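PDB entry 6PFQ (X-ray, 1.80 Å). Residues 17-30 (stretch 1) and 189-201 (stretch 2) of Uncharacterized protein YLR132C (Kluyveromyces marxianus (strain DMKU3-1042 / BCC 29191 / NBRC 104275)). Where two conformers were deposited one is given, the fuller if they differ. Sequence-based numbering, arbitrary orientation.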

# COMPACT_ATOMS: atom_id res chain seq x y z
N ARG A 17 -4.80 7.34 8.81
CA ARG A 17 -5.87 7.05 9.75
C ARG A 17 -7.17 7.60 9.20
O ARG A 17 -7.24 8.79 8.86
CB ARG A 17 -5.53 7.62 11.13
CG ARG A 17 -4.25 6.99 11.74
CD ARG A 17 -3.81 7.70 13.03
NE ARG A 17 -4.97 7.93 13.89
CZ ARG A 17 -5.37 7.06 14.82
NH1 ARG A 17 -4.70 5.93 15.01
NH2 ARG A 17 -6.44 7.32 15.54
N LEU A 18 -8.17 6.73 9.05
CA LEU A 18 -9.45 7.12 8.47
C LEU A 18 -10.36 7.71 9.53
O LEU A 18 -10.42 7.23 10.67
CB LEU A 18 -10.16 5.91 7.84
CG LEU A 18 -9.75 5.47 6.43
CD1 LEU A 18 -8.28 5.10 6.36
CD2 LEU A 18 -10.64 4.34 5.99
N ASP A 19 -11.08 8.75 9.15
CA ASP A 19 -12.09 9.28 10.05
C ASP A 19 -13.36 8.48 9.87
O ASP A 19 -13.46 7.58 9.04
CB ASP A 19 -12.32 10.77 9.82
CG ASP A 19 -12.91 11.08 8.45
OD1 ASP A 19 -13.53 10.23 7.80
OD2 ASP A 19 -12.78 12.23 8.03
N SER A 20 -14.37 8.83 10.68
CA SER A 20 -15.62 8.09 10.67
C SER A 20 -16.27 8.06 9.29
O SER A 20 -16.74 7.01 8.84
CB SER A 20 -16.57 8.71 11.70
OG SER A 20 -17.81 8.06 11.63
N LYS A 21 -16.30 9.21 8.60
CA LYS A 21 -16.93 9.23 7.28
C LYS A 21 -16.17 8.34 6.29
O LYS A 21 -16.78 7.62 5.50
CB LYS A 21 -17.02 10.64 6.73
CG LYS A 21 -17.62 10.66 5.33
CD LYS A 21 -17.98 12.06 4.84
CE LYS A 21 -19.02 11.98 3.72
NZ LYS A 21 -20.11 10.99 4.01
N GLN A 22 -14.85 8.41 6.30
CA GLN A 22 -14.06 7.58 5.39
C GLN A 22 -14.27 6.09 5.70
O GLN A 22 -14.33 5.25 4.78
CB GLN A 22 -12.60 7.98 5.52
CG GLN A 22 -12.35 9.41 5.04
CD GLN A 22 -10.96 9.85 5.37
OE1 GLN A 22 -10.48 9.58 6.47
NE2 GLN A 22 -10.28 10.46 4.41
N GLN A 23 -14.37 5.73 6.97
CA GLN A 23 -14.63 4.33 7.30
C GLN A 23 -15.94 3.85 6.71
O GLN A 23 -16.02 2.73 6.18
CB GLN A 23 -14.63 4.14 8.82
CG GLN A 23 -13.29 4.43 9.47
CD GLN A 23 -13.42 4.58 11.00
OE1 GLN A 23 -14.43 4.18 11.59
NE2 GLN A 23 -12.41 5.18 11.63
N GLN A 24 -16.99 4.69 6.79
CA GLN A 24 -18.32 4.30 6.30
C GLN A 24 -18.34 4.20 4.79
O GLN A 24 -19.05 3.35 4.22
CB GLN A 24 -19.38 5.31 6.75
CG GLN A 24 -19.43 5.53 8.23
CD GLN A 24 -20.43 6.61 8.61
OE1 GLN A 24 -21.28 6.99 7.80
NE2 GLN A 24 -20.33 7.10 9.83
N ILE A 25 -17.63 5.12 4.12
CA ILE A 25 -17.50 5.02 2.66
C ILE A 25 -16.78 3.72 2.30
O ILE A 25 -17.20 2.99 1.40
CB ILE A 25 -16.79 6.28 2.13
CG1 ILE A 25 -17.78 7.45 2.24
CG2 ILE A 25 -16.32 6.11 0.67
CD1 ILE A 25 -17.19 8.74 1.90
N MET A 26 -15.73 3.38 3.02
CA MET A 26 -15.03 2.16 2.62
C MET A 26 -15.88 0.91 2.90
O MET A 26 -15.87 -0.04 2.11
CB MET A 26 -13.67 2.06 3.32
CG MET A 26 -12.62 3.08 2.78
SD MET A 26 -12.59 3.16 0.93
CE MET A 26 -12.33 1.38 0.56
N ASP A 27 -16.69 0.93 3.97
CA ASP A 27 -17.65 -0.15 4.19
C ASP A 27 -18.54 -0.35 2.96
O ASP A 27 -18.67 -1.46 2.44
CB ASP A 27 -18.52 0.14 5.42
CG ASP A 27 -17.74 0.11 6.73
OD1 ASP A 27 -16.61 -0.44 6.78
OD2 ASP A 27 -18.24 0.65 7.74
N LEU A 28 -19.17 0.73 2.45
CA LEU A 28 -20.10 0.50 1.35
C LEU A 28 -19.37 0.18 0.05
O LEU A 28 -19.86 -0.63 -0.74
CB LEU A 28 -21.09 1.69 1.18
CG LEU A 28 -20.85 2.96 0.35
CD1 LEU A 28 -21.02 2.76 -1.18
CD2 LEU A 28 -21.72 4.13 0.84
N VAL A 29 -18.20 0.78 -0.19
CA VAL A 29 -17.47 0.45 -1.41
C VAL A 29 -17.07 -1.02 -1.42
O VAL A 29 -17.30 -1.74 -2.41
CB VAL A 29 -16.25 1.38 -1.57
CG1 VAL A 29 -15.33 0.91 -2.74
CG2 VAL A 29 -16.75 2.82 -1.82
N LEU A 30 -16.49 -1.51 -0.33
CA LEU A 30 -16.02 -2.90 -0.31
C LEU A 30 -17.19 -3.87 -0.31
O LEU A 30 -17.11 -4.95 -0.93
CB LEU A 30 -15.11 -3.13 0.90
CG LEU A 30 -13.80 -2.33 0.76
CD1 LEU A 30 -13.00 -2.31 2.05
CD2 LEU A 30 -12.98 -2.83 -0.41
N ASP A 189 -18.39 1.50 -9.89
CA ASP A 189 -19.29 2.65 -9.92
C ASP A 189 -19.15 3.55 -8.70
O ASP A 189 -19.57 4.72 -8.76
CB ASP A 189 -20.76 2.22 -10.05
CG ASP A 189 -21.06 1.51 -11.37
OD1 ASP A 189 -20.19 1.49 -12.26
OD2 ASP A 189 -22.17 0.99 -11.53
N ARG A 190 -18.65 3.04 -7.57
CA ARG A 190 -18.50 3.90 -6.41
C ARG A 190 -17.09 4.47 -6.29
O ARG A 190 -16.77 5.10 -5.28
CB ARG A 190 -18.84 3.15 -5.11
CG ARG A 190 -20.11 2.25 -5.13
CD ARG A 190 -21.41 3.07 -4.83
NE ARG A 190 -21.83 3.95 -5.93
CZ ARG A 190 -22.51 3.55 -7.01
NH1 ARG A 190 -22.82 2.26 -7.17
NH2 ARG A 190 -22.89 4.41 -7.93
N LEU A 191 -16.24 4.29 -7.30
CA LEU A 191 -14.91 4.88 -7.19
C LEU A 191 -14.90 6.41 -7.13
O LEU A 191 -14.05 6.95 -6.41
CB LEU A 191 -14.01 4.37 -8.33
CG LEU A 191 -13.41 2.99 -8.00
CD1 LEU A 191 -12.59 2.48 -9.18
CD2 LEU A 191 -12.49 3.09 -6.78
N PRO A 192 -15.80 7.14 -7.80
CA PRO A 192 -15.77 8.61 -7.62
C PRO A 192 -15.98 9.01 -6.17
O PRO A 192 -15.32 9.94 -5.69
CB PRO A 192 -16.89 9.11 -8.54
CG PRO A 192 -16.90 8.08 -9.66
CD PRO A 192 -16.67 6.74 -8.92
N LEU A 193 -16.90 8.32 -5.47
CA LEU A 193 -17.12 8.59 -4.05
C LEU A 193 -15.85 8.29 -3.24
O LEU A 193 -15.50 9.04 -2.33
CB LEU A 193 -18.29 7.73 -3.56
CG LEU A 193 -18.56 7.73 -2.06
CD1 LEU A 193 -19.29 9.06 -1.66
CD2 LEU A 193 -19.39 6.51 -1.65
N LEU A 194 -15.18 7.18 -3.54
CA LEU A 194 -13.96 6.87 -2.80
C LEU A 194 -12.91 7.94 -3.06
O LEU A 194 -12.33 8.50 -2.11
CB LEU A 194 -13.46 5.48 -3.20
CG LEU A 194 -12.17 4.99 -2.54
CD1 LEU A 194 -12.13 3.46 -2.62
CD2 LEU A 194 -10.94 5.56 -3.28
N ARG A 195 -12.64 8.25 -4.34
CA ARG A 195 -11.56 9.21 -4.63
C ARG A 195 -11.88 10.59 -4.03
O ARG A 195 -10.97 11.30 -3.61
CB ARG A 195 -11.33 9.35 -6.14
CG ARG A 195 -10.79 8.04 -6.79
CD ARG A 195 -10.40 8.26 -8.26
NE ARG A 195 -11.55 8.68 -9.04
CZ ARG A 195 -12.22 7.94 -9.92
NH1 ARG A 195 -11.87 6.70 -10.17
NH2 ARG A 195 -13.28 8.45 -10.55
N ALA A 196 -13.15 10.98 -3.99
CA ALA A 196 -13.44 12.31 -3.46
C ALA A 196 -13.18 12.37 -1.96
O ALA A 196 -12.86 13.44 -1.42
CB ALA A 196 -14.89 12.71 -3.78
N ASN A 197 -13.29 11.25 -1.25
CA ASN A 197 -13.28 11.29 0.20
C ASN A 197 -12.04 10.69 0.86
O ASN A 197 -11.76 11.03 2.02
CB ASN A 197 -14.50 10.54 0.72
CG ASN A 197 -15.75 11.34 0.55
OD1 ASN A 197 -16.04 12.19 1.37
ND2 ASN A 197 -16.48 11.10 -0.55
N LEU A 198 -11.34 9.79 0.18
CA LEU A 198 -10.18 9.10 0.76
C LEU A 198 -8.93 9.92 0.42
O LEU A 198 -8.11 9.58 -0.45
CB LEU A 198 -10.11 7.65 0.27
CG LEU A 198 -10.90 6.62 1.14
CD1 LEU A 198 -10.27 6.49 2.54
CD2 LEU A 198 -12.40 6.95 1.24
N GLN A 199 -8.85 11.08 1.07
CA GLN A 199 -7.72 11.98 0.92
C GLN A 199 -7.17 12.31 2.30
O GLN A 199 -7.91 12.33 3.29
CB GLN A 199 -8.10 13.27 0.18
CG GLN A 199 -8.87 12.98 -1.10
CD GLN A 199 -9.00 14.18 -2.01
OE1 GLN A 199 -8.33 15.19 -1.80
NE2 GLN A 199 -9.86 14.07 -3.03
N PHE A 200 -5.85 12.52 2.35
CA PHE A 200 -5.11 12.65 3.60
C PHE A 200 -3.97 13.65 3.42
O PHE A 200 -3.48 13.89 2.31
CB PHE A 200 -4.54 11.29 4.05
CG PHE A 200 -5.55 10.18 4.10
CD1 PHE A 200 -5.82 9.43 2.97
CD2 PHE A 200 -6.22 9.89 5.27
CE1 PHE A 200 -6.76 8.41 3.00
CE2 PHE A 200 -7.17 8.87 5.31
CZ PHE A 200 -7.43 8.14 4.17
N ARG A 201 -3.51 14.22 4.53
CA ARG A 201 -2.26 14.97 4.54
C ARG A 201 -1.38 14.38 5.62
O ARG A 201 -1.79 14.30 6.78
CB ARG A 201 -2.49 16.46 4.80
CG ARG A 201 -1.20 17.29 4.70
CD ARG A 201 -1.48 18.81 4.55
NE ARG A 201 -2.00 19.15 3.24
CZ ARG A 201 -1.27 19.26 2.13
NH1 ARG A 201 0.05 19.03 2.14
NH2 ARG A 201 -1.86 19.58 0.99

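Residues 20-30 of the first stretch and 191-197 of the second form two helices that run nearly antiparallel, their N-to-C directions 159° apart and their axes 10.1 Å apart at closest approach. The register follows from this orientation: the CA atoms of Val-29 and Arg-190 lie 6.2 Å apart, those of Ile-25 and Leu-194 6.8 Å, and those of Gln-22 and Leu-198 6.2 Å. Beyond Leu-198, the first residue to leave helical phi/psi, the second stretch extends into a strand at Phe-200, which faces the segment preceding the first helix. The contact buries 655 Å² between the stretches, both sides summed.

That first helix is capped by Asp-19, whose OD1 accepts a hydrogen bond from Gln-22 N at 2.7 Å. The bond is answered in the reverse sense, since Asp-19 N donates to Gln-22 OE1 at 2.9 Å. With its carbonyl oxygen so engaged, the Gln-22 amide turns its nitrogen to the second stretch, where NE2 donates to Asn-197 O at 2.9 Å with a nearly linear angle of 172°. A second, weak bond runs from Gln-22 NE2 to Gln-199 O (3.2 Å, 129°). One buried side chain thus ties the start of the first helix to backbone carbonyls where the second helix ends. The same NE2 lies over one face of the Phe-200 ring, while Arg-17 O approaches the ring edge, 3.6 Å from Phe-200 CE2.

The remainder of the contact is largely apolar. Leu-18 CD1 packs 3.8 Å from Phe-200 CZ, and Leu-18 CG lies 4.1 Å from Leu-198 CD1. Ile-25 points toward the second stretch and touches several of its residues: its CG2 lies 3.9 Å from Leu-193 CD2 and 4.0 Å from Leu-198 CD2, whereas its CD1 reaches to 3.3 Å from Asn-197 CG. The Asn-197 amide is held in place by a bond back to its own helix, from ND2 to Leu-193 O (2.9 Å, 174°).

The CA-to-CB bond of Met-26 points sideways relative to the second stretch, but its m, m, m rotamer brings the sulfur to the partner, with SD 3.6 Å from Leu-194 CD1 and 3.8 Å from Leu-198 CD2. Leu-194 CD1 also meets Val-29 CG1 at 4.1 Å, so this methyl is shared by Met-26 and Val-29, nearly one helical turn apart. At the far end of the contact, Val-29 CG2 rests 3.9 Å from Arg-190 CB and Leu-28 CD1 lies 3.7 Å from Arg-190 CD. Arg-190 therefore contributes the aliphatic part of its side chain here, while its end leads away.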